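Local coordinates for protein polycyclic ketone monooxygenase (PDB 5MQ6) that catalyses the enantioselective Baeyer-Villiger oxidation of ketones, polycyclic ones above all, to esters or lactones, using bound FAD and NADPH, at residues A[98-103]-A[551-556]; A[557-560]-A[566-569]; A[20-25]-A[391-396]; A[505-510]-A[522-527]. One frame throughout, in Å; residues are numbered along the deposited sequence.

Interaction 1: residues A[98-103]-A[551-556]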
loop_
_atom_site.group_PDB
_atom_site.type_symbol
_atom_site.label_atom_id
_atom_site.label_comp_id
_atom_site.label_asym_id
_atom_site.label_seq_id
_atom_site.Cartn_x
_atom_site.Cartn_y
_atom_site.Cartn_z
ATOM N N ALA A 98 19.532 -7.129 -12.515
ATOM C CA ALA A 98 20.405 -8.299 -12.726
ATOM C C ALA A 98 20.126 -8.897 -14.118
ATOM O O ALA A 98 21.037 -9.032 -14.850
ATOM C CB ALA A 98 20.213 -9.343 -11.643
ATOM N N GLU A 99 18.868 -9.135 -14.499
ATOM C CA GLU A 99 18.488 -9.721 -15.803
ATOM C C GLU A 99 18.751 -8.752 -16.967
ATOM O O GLU A 99 18.980 -9.163 -18.086
ATOM C CB GLU A 99 17.015 -10.104 -15.841
ATOM C CG GLU A 99 16.633 -11.155 -14.804
ATOM C CD GLU A 99 17.146 -12.529 -15.150
ATOM O OE1 GLU A 99 17.369 -12.810 -16.346
ATOM O OE2 GLU A 99 17.338 -13.322 -14.228
ATOM N N ALA A 100 18.767 -7.478 -16.724
ATOM C CA ALA A 100 19.079 -6.541 -17.777
ATOM C C ALA A 100 20.550 -6.438 -18.046
ATOM O O ALA A 100 20.919 -5.675 -18.926
ATOM C CB ALA A 100 18.518 -5.126 -17.474
ATOM N N GLY A 101 21.372 -7.129 -17.254
ATOM C CA GLY A 101 22.819 -7.034 -17.328
ATOM C C GLY A 101 23.406 -5.757 -16.721
ATOM O O GLY A 101 24.515 -5.419 -17.053
ATOM N N LEU A 102 22.684 -5.037 -15.862
ATOM C CA LEU A 102 23.186 -3.779 -15.281
ATOM C C LEU A 102 23.897 -3.929 -13.912
ATOM O O LEU A 102 24.460 -2.994 -13.416
ATOM C CB LEU A 102 22.034 -2.829 -15.101
ATOM C CG LEU A 102 21.347 -2.415 -16.396
ATOM C CD1 LEU A 102 20.001 -1.742 -16.216
ATOM C CD2 LEU A 102 22.247 -1.474 -17.091
ATOM N N ALA A 103 23.871 -5.106 -13.334
ATOM C CA ALA A 103 24.337 -5.290 -11.947
ATOM C C ALA A 103 25.102 -6.598 -11.828
ATOM O O ALA A 103 24.747 -7.460 -11.083
ATOM C CB ALA A 103 23.185 -5.238 -10.966
ATOM N N HIS A 551 9.504 -0.558 -16.433
ATOM C CA HIS A 551 9.767 0.659 -17.171
ATOM C C HIS A 551 11.073 1.344 -16.722
ATOM O O HIS A 551 11.864 1.776 -17.555
ATOM C CB HIS A 551 8.594 1.617 -16.928
ATOM C CG HIS A 551 8.675 2.866 -17.700
ATOM N ND1 HIS A 551 8.757 2.892 -19.085
ATOM C CD2 HIS A 551 8.734 4.146 -17.288
ATOM C CE1 HIS A 551 8.858 4.145 -19.490
ATOM N NE2 HIS A 551 8.853 4.922 -18.416
ATOM N N ILE A 552 11.235 1.506 -15.404
ATOM C CA ILE A 552 12.393 2.199 -14.857
ATOM C C ILE A 552 13.685 1.492 -15.350
ATOM O O ILE A 552 14.628 2.130 -15.851
ATOM C CB ILE A 552 12.300 2.278 -13.320
ATOM C CG1 ILE A 552 11.168 3.259 -12.956
ATOM C CG2 ILE A 552 13.633 2.757 -12.732
ATOM C CD1 ILE A 552 10.725 3.281 -11.506
ATOM N N VAL A 553 13.737 0.171 -15.199
ATOM C CA VAL A 553 14.975 -0.606 -15.507
ATOM C C VAL A 553 15.235 -0.568 -17.011
ATOM O O VAL A 553 16.419 -0.440 -17.488
ATOM C CB VAL A 553 14.932 -2.053 -14.924
ATOM C CG1 VAL A 553 16.080 -2.861 -15.473
ATOM C CG2 VAL A 553 15.023 -1.988 -13.383
ATOM N N GLN A 554 14.146 -0.605 -17.803
ATOM C CA GLN A 554 14.328 -0.518 -19.235
ATOM C C GLN A 554 14.803 0.880 -19.737
ATOM O O GLN A 554 15.612 0.959 -20.658
ATOM C CB GLN A 554 13.077 -0.995 -19.982
ATOM C CG GLN A 554 12.852 -2.475 -19.793
ATOM C CD GLN A 554 13.981 -3.322 -20.387
ATOM O OE1 GLN A 554 14.406 -3.071 -21.499
ATOM N NE2 GLN A 554 14.467 -4.270 -19.661
ATOM N N VAL A 555 14.314 1.966 -19.121
ATOM C CA VAL A 555 14.782 3.299 -19.448
ATOM C C VAL A 555 16.265 3.438 -19.113
ATOM O O VAL A 555 17.084 4.019 -19.889
ATOM C CB VAL A 555 13.965 4.325 -18.673
ATOM C CG1 VAL A 555 14.649 5.693 -18.613
ATOM C CG2 VAL A 555 12.576 4.445 -19.318
ATOM N N ILE A 556 16.612 2.940 -17.914
ATOM C CA ILE A 556 18.012 2.964 -17.516
ATOM C C ILE A 556 18.899 2.107 -18.476
ATOM O O ILE A 556 20.039 2.502 -18.853
ATOM C CB ILE A 556 18.165 2.451 -16.043
ATOM C CG1 ILE A 556 17.587 3.536 -15.087
ATOM C CG2 ILE A 556 19.644 2.125 -15.725
ATOM C CD1 ILE A 556 17.399 2.980 -13.659
#
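Leu102 lays one methyl, CD1, on helix 541-562, between Val553 and Ile556. That methyl is 3.9 Å from Ile556 CG2 and 4.1 Å from Val553 CG1, and it also lies near the backbone of the helix, 4.0 Å from Val553 O. The side chains of Leu102 and Ile556 cross obliquely, and one branch of each makes the contact. Ile556 offers its CG2 because that branch stands anti to the backbone N, with CG1 anti to the carbonyl carbon (chi1 -71°).

Val553 is the residue both partners share. Its CG1, also anti to the backbone N (chi1 170°), touches Leu102 CD1 and meets Ala100 CB at 3.9 Å. The same valine leans on Arg96 and Leu97 of helix 88-99, so the contact continues back along that helix. No hydrogen bond crosses the interface; it is held by methyl groups at ordinary van der Waals distance, largely buried. Next to it, Leu102 O accepts a hydrogen bond from Lys80 NZ, which ties the turn to the strand 78-84.

Between the two residues that touch, the chain leaves the helix at Gly101, whose positive phi of 76° suits glycine and whose N bonds back to Ala98 O at 3.1 Å. This Schellman motif ends helix 88-99 and brings Ala100 and Leu102 round to the same partner helix. Helix 88-99 begins within a glycine-rich turn on FAD that fits the GxGxxG pattern, consistent with the first helix of a Rossmann-type dinucleotide-binding fold, its C-terminal end packed against the long helix 541-562.

Interaction 2: residues A[557-560]-A[566-569]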
loop_
_atom_site.group_PDB
_atom_site.type_symbol
_atom_site.label_atom_id
_atom_site.label_comp_id
_atom_site.label_asym_id
_atom_site.label_seq_id
_atom_site.Cartn_x
_atom_site.Cartn_y
_atom_site.Cartn_z
ATOM N N LYS A 557 18.415 0.910 -18.805
ATOM C CA LYS A 557 19.102 0.047 -19.789
ATOM C C LYS A 557 19.377 0.757 -21.118
ATOM O O LYS A 557 20.538 0.741 -21.648
ATOM C CB LYS A 557 18.352 -1.254 -19.969
ATOM C CG LYS A 557 19.102 -2.250 -20.827
ATOM C CD LYS A 557 18.151 -3.407 -21.083
ATOM C CE LYS A 557 18.875 -4.600 -21.616
ATOM N NZ LYS A 557 19.563 -4.173 -22.841
ATOM N N THR A 558 18.356 1.431 -21.607
ATOM C CA THR A 558 18.460 2.206 -22.810
ATOM C C THR A 558 19.512 3.279 -22.706
ATOM O O THR A 558 20.334 3.415 -23.567
ATOM C CB THR A 558 17.126 2.842 -23.203
ATOM O OG1 THR A 558 16.174 1.801 -23.343
ATOM C CG2 THR A 558 17.176 3.572 -24.533
ATOM N N ALA A 559 19.441 4.065 -21.669
ATOM C CA ALA A 559 20.352 5.178 -21.459
ATOM C C ALA A 559 21.762 4.651 -21.324
ATOM O O ALA A 559 22.673 5.171 -22.010
ATOM C CB ALA A 559 19.928 6.009 -20.209
ATOM N N GLU A 560 21.956 3.584 -20.517
ATOM C CA GLU A 560 23.304 3.005 -20.311
ATOM C C GLU A 560 23.839 2.520 -21.677
ATOM O O GLU A 560 24.991 2.716 -21.981
ATOM C CB GLU A 560 23.280 1.807 -19.310
ATOM C CG GLU A 560 23.012 2.251 -17.856
ATOM C CD GLU A 560 24.244 2.994 -17.263
ATOM O OE1 GLU A 560 25.387 2.458 -17.284
ATOM O OE2 GLU A 560 24.104 4.138 -16.810
ATOM N N ASP A 566 27.410 4.105 -17.895
ATOM C CA ASP A 566 27.578 5.242 -17.012
ATOM C C ASP A 566 26.893 6.474 -17.483
ATOM O O ASP A 566 27.509 7.519 -17.748
ATOM C CB ASP A 566 29.058 5.462 -16.608
ATOM C CG ASP A 566 29.207 6.222 -15.294
ATOM O OD1 ASP A 566 28.231 6.552 -14.559
ATOM O OD2 ASP A 566 30.390 6.505 -14.992
ATOM N N ALA A 567 25.568 6.379 -17.451
ATOM C CA ALA A 567 24.682 7.494 -17.841
ATOM C C ALA A 567 24.251 8.397 -16.762
ATOM O O ALA A 567 24.056 7.998 -15.559
ATOM C CB ALA A 567 23.471 6.947 -18.611
ATOM N N LEU A 568 24.011 9.623 -17.212
ATOM C CA LEU A 568 23.311 10.587 -16.448
ATOM C C LEU A 568 22.004 10.833 -17.171
ATOM O O LEU A 568 22.035 11.350 -18.275
ATOM C CB LEU A 568 24.171 11.849 -16.343
ATOM C CG LEU A 568 23.576 12.951 -15.478
ATOM C CD1 LEU A 568 23.501 12.500 -14.016
ATOM C CD2 LEU A 568 24.364 14.229 -15.614
ATOM N N VAL A 569 20.875 10.565 -16.498
ATOM C CA VAL A 569 19.586 10.543 -17.093
ATOM C C VAL A 569 18.680 11.431 -16.320
ATOM O O VAL A 569 18.443 11.173 -15.128
ATOM C CB VAL A 569 18.966 9.125 -16.951
ATOM C CG1 VAL A 569 17.630 9.094 -17.660
ATOM C CG2 VAL A 569 19.866 8.112 -17.556
#
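A helix-turn-strand connection is closed here: the last turns of helix 541-562 are joined to strand 567-571, one half of a two-stranded antiparallel sheet with 649-653, by the carboxylate of Glu560. Each of its oxygens takes one of two successive backbone N-H groups, those of Asp566, just before the strand, and Ala567, its first residue. Asp566 N gives a bond of 2.7 Å to Glu560 OE1, meeting it on the syn side though 34° out of the carboxylate plane. Ala567 N reaches Glu560 OE2 at 2.8 Å from above that plane. Both bonds are nearly straight, and together they hold the group against rotation.

The carboxylate gets there by a bent chain: CG sits beside the backbone N, and a second bend at chi2 (-72°) folds the end round toward the strand. OE2 has a further partner in Tyr218 OH, on strand 218-221, so this buried oxygen is gripped twice. Asp566 points its own carboxylate elsewhere, to a salt bridge with Arg654. An alanine in place of Glu560 would probably leave the N-H groups of Asp566 and Ala567 and the Tyr218 hydroxyl without this partner, letting the strand entry shift against the helix.

Beside the polar clasp the contact is apolar. Ala567 and Val569, alternate residues of the strand, both turn toward the helix, where Ala559 receives them, with Ile651 of the neighbouring strand also against Ala559. Ala559 CB stands 4.0 Å from Ala567 CB and, more tightly than is usual for two carbons, 3.4 Å from Val569 CG2.

Interaction 3: residues A[20-25]-A[391-396]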
loop_
_atom_site.group_PDB
_atom_site.type_symbol
_atom_site.label_atom_id
_atom_site.label_comp_id
_atom_site.label_asym_id
_atom_site.label_seq_id
_atom_site.Cartn_x
_atom_site.Cartn_y
_atom_site.Cartn_z
ATOM N N HIS A 20 -32.001 5.526 -5.553
ATOM C CA HIS A 20 -31.015 6.590 -5.109
ATOM C C HIS A 20 -31.566 7.734 -4.170
ATOM O O HIS A 20 -31.352 8.889 -4.371
ATOM C CB HIS A 20 -30.253 7.103 -6.294
ATOM C CG HIS A 20 -29.702 6.004 -7.157
ATOM N ND1 HIS A 20 -30.348 5.540 -8.287
ATOM C CD2 HIS A 20 -28.579 5.254 -7.034
ATOM C CE1 HIS A 20 -29.636 4.574 -8.840
ATOM N NE2 HIS A 20 -28.558 4.378 -8.098
ATOM N N GLN A 21 -32.349 7.352 -3.165
ATOM C CA GLN A 21 -32.311 7.952 -1.821
ATOM C C GLN A 21 -31.261 7.162 -0.948
ATOM O O GLN A 21 -30.920 7.526 0.167
ATOM C CB GLN A 21 -33.741 7.964 -1.206
ATOM C CG GLN A 21 -34.500 6.614 -1.112
ATOM C CD GLN A 21 -35.987 6.664 -1.573
ATOM O OE1 GLN A 21 -36.852 7.248 -0.903
ATOM N NE2 GLN A 21 -36.290 6.007 -2.695
ATOM N N LEU A 22 -30.770 6.050 -1.469
ATOM C CA LEU A 22 -29.519 5.421 -1.016
ATOM C C LEU A 22 -28.364 6.449 -0.844
ATOM O O LEU A 22 -27.660 6.524 0.235
ATOM C CB LEU A 22 -29.109 4.387 -2.067
ATOM C CG LEU A 22 -27.890 3.505 -1.851
ATOM C CD1 LEU A 22 -28.073 2.676 -0.571
ATOM C CD2 LEU A 22 -27.657 2.579 -3.047
ATOM N N SER A 23 -28.175 7.254 -1.893
ATOM C CA SER A 23 -27.137 8.293 -1.842
ATOM C C SER A 23 -27.473 9.386 -0.782
ATOM O O SER A 23 -26.566 10.079 -0.303
ATOM C CB SER A 23 -26.749 8.825 -3.231
ATOM O OG SER A 23 -27.806 9.557 -3.748
ATOM N N GLN A 24 -28.737 9.468 -0.348
ATOM C CA GLN A 24 -29.034 10.198 0.889
ATOM C C GLN A 24 -28.545 9.503 2.159
ATOM O O GLN A 24 -28.007 10.168 3.067
ATOM C CB GLN A 24 -30.506 10.561 1.010
ATOM C CG GLN A 24 -30.826 11.840 0.247
ATOM C CD GLN A 24 -32.244 12.307 0.494
ATOM O OE1 GLN A 24 -32.464 13.460 0.900
ATOM N NE2 GLN A 24 -33.222 11.413 0.264
ATOM N N LYS A 25 -28.727 8.192 2.267
ATOM C CA LYS A 25 -28.157 7.445 3.408
ATOM C C LYS A 25 -26.609 7.525 3.396
ATOM O O LYS A 25 -25.990 7.658 4.450
ATOM C CB LYS A 25 -28.649 6.001 3.380
ATOM C CG LYS A 25 -28.055 5.103 4.417
ATOM C CD LYS A 25 -28.376 5.499 5.848
ATOM C CE LYS A 25 -28.553 4.233 6.666
ATOM N NZ LYS A 25 -28.482 4.500 8.120
ATOM N N LEU A 391 -23.729 1.872 -11.619
ATOM C CA LEU A 391 -22.915 0.682 -11.735
ATOM C C LEU A 391 -22.655 -0.073 -10.415
ATOM O O LEU A 391 -22.685 -1.321 -10.344
ATOM C CB LEU A 391 -21.587 1.066 -12.381
ATOM C CG LEU A 391 -20.646 -0.049 -12.789
ATOM C CD1 LEU A 391 -21.318 -1.013 -13.788
ATOM C CD2 LEU A 391 -19.361 0.636 -13.334
ATOM N N ASP A 392 -22.422 0.679 -9.356
ATOM C CA ASP A 392 -22.122 0.091 -8.061
ATOM C C ASP A 392 -23.297 -0.501 -7.292
ATOM O O ASP A 392 -23.112 -1.360 -6.372
ATOM C CB ASP A 392 -21.481 1.124 -7.176
ATOM C CG ASP A 392 -20.750 0.495 -6.038
ATOM O OD1 ASP A 392 -20.044 -0.500 -6.257
ATOM O OD2 ASP A 392 -20.912 0.986 -4.896
ATOM N N LEU A 393 -24.490 -0.009 -7.589
ATOM C CA LEU A 393 -25.652 -0.319 -6.808
ATOM C C LEU A 393 -25.859 -1.836 -6.583
ATOM O O LEU A 393 -26.056 -2.258 -5.440
ATOM C CB LEU A 393 -26.882 0.330 -7.441
ATOM C CG LEU A 393 -28.212 -0.163 -6.898
ATOM C CD1 LEU A 393 -28.340 0.279 -5.491
ATOM C CD2 LEU A 393 -29.298 0.458 -7.737
ATOM N N PRO A 394 -25.775 -2.644 -7.636
ATOM C CA PRO A 394 -26.056 -4.044 -7.391
ATOM C C PRO A 394 -25.025 -4.717 -6.449
ATOM O O PRO A 394 -25.423 -5.464 -5.519
ATOM C CB PRO A 394 -25.988 -4.667 -8.775
ATOM C CG PRO A 394 -26.285 -3.545 -9.713
ATOM C CD PRO A 394 -25.732 -2.334 -9.088
ATOM N N HIS A 395 -23.732 -4.495 -6.657
ATOM C CA HIS A 395 -22.807 -5.145 -5.757
ATOM C C HIS A 395 -22.968 -4.615 -4.326
ATOM O O HIS A 395 -22.965 -5.375 -3.337
ATOM C CB HIS A 395 -21.371 -4.934 -6.173
ATOM C CG HIS A 395 -20.377 -5.469 -5.177
ATOM N ND1 HIS A 395 -20.210 -6.808 -4.924
ATOM C CD2 HIS A 395 -19.507 -4.837 -4.360
ATOM C CE1 HIS A 395 -19.263 -6.982 -4.025
ATOM N NE2 HIS A 395 -18.816 -5.806 -3.673
ATOM N N ALA A 396 -23.113 -3.306 -4.193
ATOM C CA ALA A 396 -23.213 -2.698 -2.885
ATOM C C ALA A 396 -24.409 -3.240 -2.092
ATOM O O ALA A 396 -24.289 -3.487 -0.908
ATOM C CB ALA A 396 -23.334 -1.209 -3.049
#
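Leu393, in the long helix 378-406, carries the contact from its side, spreading its two methyls over His20 and Leu22 near the N-terminal end of the chain. Earlier in that helix, Lys390 also touches His20. At Leu393 itself, CG is anti to the backbone N (chi1 167°), which sends the fork out toward segment 20-25. CD1 meets Leu22 CD2 at 3.4 Å, tighter than usual for two methyl carbons. CD2 takes the other partner, lying 4.0 Å from NE2 of the His20 imidazole, which it approaches obliquely. The contact buries that nitrogen, and NE2 has no polar partner in the model; since the histidine is poorly ordered, its exact placement deserves caution.

Just past Leu393, Pro394 marks a kink: its N carries no hydrogen to give, and the N of His395 is not bonded to the turn before either. The helix has resumed its pattern at Ala396, whose N bonds to Asp392 O at 2.9 Å. Farther along, Glu397 and Arg400 also touch Leu22.

The arrangement is apolar helix-to-helix docking, in which helix 22-31, near the N-terminus, and the loop residue His20 before it rest on one side of helix 378-406, away from the FAD and NADPH sites.

Interaction 4: residues A[505-510]-A[522-527]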
loop_
_atom_site.group_PDB
_atom_site.type_symbol
_atom_site.label_atom_id
_atom_site.label_comp_id
_atom_site.label_asym_id
_atom_site.label_seq_id
_atom_site.Cartn_x
_atom_site.Cartn_y
_atom_site.Cartn_z
ATOM N N ASP A 505 10.561 17.989 -2.275
ATOM C CA ASP A 505 9.271 18.235 -1.671
ATOM C C ASP A 505 8.849 19.686 -1.806
ATOM O O ASP A 505 7.706 19.990 -2.016
ATOM C CB ASP A 505 9.206 17.783 -0.208
ATOM C CG ASP A 505 7.786 17.767 0.303
ATOM O OD1 ASP A 505 6.907 17.144 -0.345
ATOM O OD2 ASP A 505 7.546 18.452 1.316
ATOM N N ASP A 506 9.777 20.591 -1.686
ATOM C CA ASP A 506 9.440 22.002 -1.891
ATOM C C ASP A 506 8.957 22.229 -3.308
ATOM O O ASP A 506 7.917 22.853 -3.513
ATOM C CB ASP A 506 10.614 22.886 -1.579
ATOM C CG ASP A 506 11.027 22.810 -0.103
ATOM O OD1 ASP A 506 10.205 22.452 0.779
ATOM O OD2 ASP A 506 12.212 23.104 0.178
ATOM N N LYS A 507 9.655 21.662 -4.298
ATOM C CA LYS A 507 9.132 21.725 -5.689
ATOM C C LYS A 507 7.690 21.184 -5.758
ATOM O O LYS A 507 6.780 21.811 -6.313
ATOM C CB LYS A 507 10.014 20.910 -6.613
ATOM C CG LYS A 507 9.715 21.019 -8.105
ATOM C CD LYS A 507 10.594 20.095 -8.920
ATOM C CE LYS A 507 10.051 19.916 -10.333
ATOM N NZ LYS A 507 10.793 18.869 -11.108
ATOM N N TRP A 508 7.478 20.007 -5.197
ATOM C CA TRP A 508 6.189 19.357 -5.247
ATOM C C TRP A 508 5.069 20.228 -4.647
ATOM O O TRP A 508 3.995 20.334 -5.194
ATOM C CB TRP A 508 6.247 18.096 -4.382
ATOM C CG TRP A 508 5.347 17.050 -4.861
ATOM C CD1 TRP A 508 4.097 16.767 -4.415
ATOM C CD2 TRP A 508 5.649 16.102 -5.902
ATOM N NE1 TRP A 508 3.595 15.675 -5.099
ATOM C CE2 TRP A 508 4.537 15.232 -5.995
ATOM C CE3 TRP A 508 6.770 15.869 -6.701
ATOM C CZ2 TRP A 508 4.497 14.205 -6.865
ATOM C CZ3 TRP A 508 6.714 14.808 -7.589
ATOM C CH2 TRP A 508 5.611 14.005 -7.661
ATOM N N GLN A 509 5.341 20.808 -3.479
ATOM C CA GLN A 509 4.334 21.588 -2.729
ATOM C C GLN A 509 4.104 22.968 -3.380
ATOM O O GLN A 509 2.990 23.452 -3.377
ATOM C CB GLN A 509 4.757 21.781 -1.295
ATOM C CG GLN A 509 4.987 20.573 -0.410
ATOM C CD GLN A 509 3.923 19.491 -0.566
ATOM O OE1 GLN A 509 2.760 19.810 -0.737
ATOM N NE2 GLN A 509 4.329 18.222 -0.516
ATOM N N THR A 510 5.155 23.565 -3.934
ATOM C CA THR A 510 5.087 24.878 -4.478
ATOM C C THR A 510 4.645 24.930 -5.896
ATOM O O THR A 510 3.835 25.753 -6.220
ATOM C CB THR A 510 6.429 25.624 -4.397
ATOM O OG1 THR A 510 7.413 24.908 -5.160
ATOM C CG2 THR A 510 6.927 25.758 -2.963
ATOM N N ASN A 522 12.398 16.456 -12.872
ATOM C CA ASN A 522 13.431 17.366 -13.309
ATOM C C ASN A 522 14.137 18.000 -12.146
ATOM O O ASN A 522 13.496 18.465 -11.179
ATOM C CB ASN A 522 12.877 18.449 -14.241
ATOM C CG ASN A 522 13.950 19.418 -14.652
ATOM O OD1 ASN A 522 13.991 20.442 -14.065
ATOM N ND2 ASN A 522 14.927 19.012 -15.530
ATOM N N GLY A 523 15.451 18.042 -12.260
ATOM C CA GLY A 523 16.351 18.490 -11.132
ATOM C C GLY A 523 16.935 17.387 -10.291
ATOM O O GLY A 523 17.711 17.661 -9.411
ATOM N N PHE A 524 16.578 16.134 -10.597
ATOM C CA PHE A 524 16.805 14.930 -9.776
ATOM C C PHE A 524 17.256 13.828 -10.650
ATOM O O PHE A 524 16.595 12.809 -10.740
ATOM C CB PHE A 524 15.566 14.564 -8.901
ATOM C CG PHE A 524 15.096 15.735 -8.042
ATOM C CD1 PHE A 524 14.254 16.691 -8.581
ATOM C CD2 PHE A 524 15.581 15.913 -6.782
ATOM C CE1 PHE A 524 13.854 17.790 -7.879
ATOM C CE2 PHE A 524 15.199 17.016 -6.029
ATOM C CZ PHE A 524 14.335 17.970 -6.587
ATOM N N PRO A 525 18.431 14.052 -11.333
ATOM C CA PRO A 525 19.000 13.088 -12.280
ATOM C C PRO A 525 19.319 11.790 -11.599
ATOM O O PRO A 525 19.682 11.796 -10.432
ATOM C CB PRO A 525 20.291 13.788 -12.789
ATOM C CG PRO A 525 20.679 14.678 -11.666
ATOM C CD PRO A 525 19.436 15.074 -10.965
ATOM N N ASN A 526 19.173 10.678 -12.335
ATOM C CA ASN A 526 19.483 9.376 -11.818
ATOM C C ASN A 526 18.698 8.968 -10.610
ATOM O O ASN A 526 19.094 8.059 -9.918
ATOM C CB ASN A 526 21.000 9.169 -11.644
ATOM C CG ASN A 526 21.704 9.019 -12.972
ATOM O OD1 ASN A 526 21.106 9.267 -14.030
ATOM N ND2 ASN A 526 22.997 8.604 -12.934
ATOM N N LEU A 527 17.530 9.539 -10.408
ATOM C CA LEU A 527 16.623 9.112 -9.306
ATOM C C LEU A 527 15.378 8.667 -9.969
ATOM O O LEU A 527 14.843 9.362 -10.837
ATOM C CB LEU A 527 16.252 10.308 -8.436
ATOM C CG LEU A 527 15.191 10.082 -7.349
ATOM C CD1 LEU A 527 15.649 9.077 -6.272
ATOM C CD2 LEU A 527 14.749 11.408 -6.733
HETATM O O HOH W 1 12.373 21.431 -12.184
#
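The polar part of the contact is the ammonium group of Lys507 on the backbone of Asn522. NZ donates to Asn522 O at 2.7 Å, in the carbonyl plane and on a lone pair, with a C=O...N angle of 126°. A water adds a second route: it receives a weak bond from Lys507 NZ and donates to Asn522 OD1 at 2.7 Å, while Asn522 ND2 donates to Val571 O. Glu576 makes a salt bridge with the same ammonium and also accepts from Asn522 N, and Ser521 OG is a further partner of the lysine.

Lys507 reaches this far because its chain is fully stretched, beginning with CG anti to the backbone N (chi1 -172°). It thereby ties helix 504-511 to the loop leading into strand 527-529, which pairs with strand 218-221 in the mixed sheet of the FAD-binding part of the fold. A methionine here would probably leave Asn522 O without this donor and the Glu576 carboxylate without this counter-charge.

The apolar part lies against Phe524. Lys507 CD comes to the edge of the ring, near its plane, 4.1 Å from Phe524 CE1, as the two side chains run past each other in opposite directions. From Phe524 the chain enters a type II turn ending at Leu527.

Overall arrangement
Interactions 1, 2 and 4 lie on one flank of the molecule. Interactions 1 and 2 follow one another on helix 541-562, their centres 10 Å apart, and meet where Leu102 packs on Lys557 and Glu560. Interaction 4, its centre about 19 Å from that of interaction 2, touches it too: Asn526, in the turn before strand 527-529, probably hydrogen-bonds Val569 N and Ala567 O. Helix 541-562 and the small sheet are thus joined to the FAD-binding part of the fold through both helix 88-99 and the loop before strand 527-529. Interactions 3 and 1, centres about 46 Å apart, lie across the chain's centre from each other. Along the sequence their segments alternate, while interaction 4 falls between the segments of interaction 1.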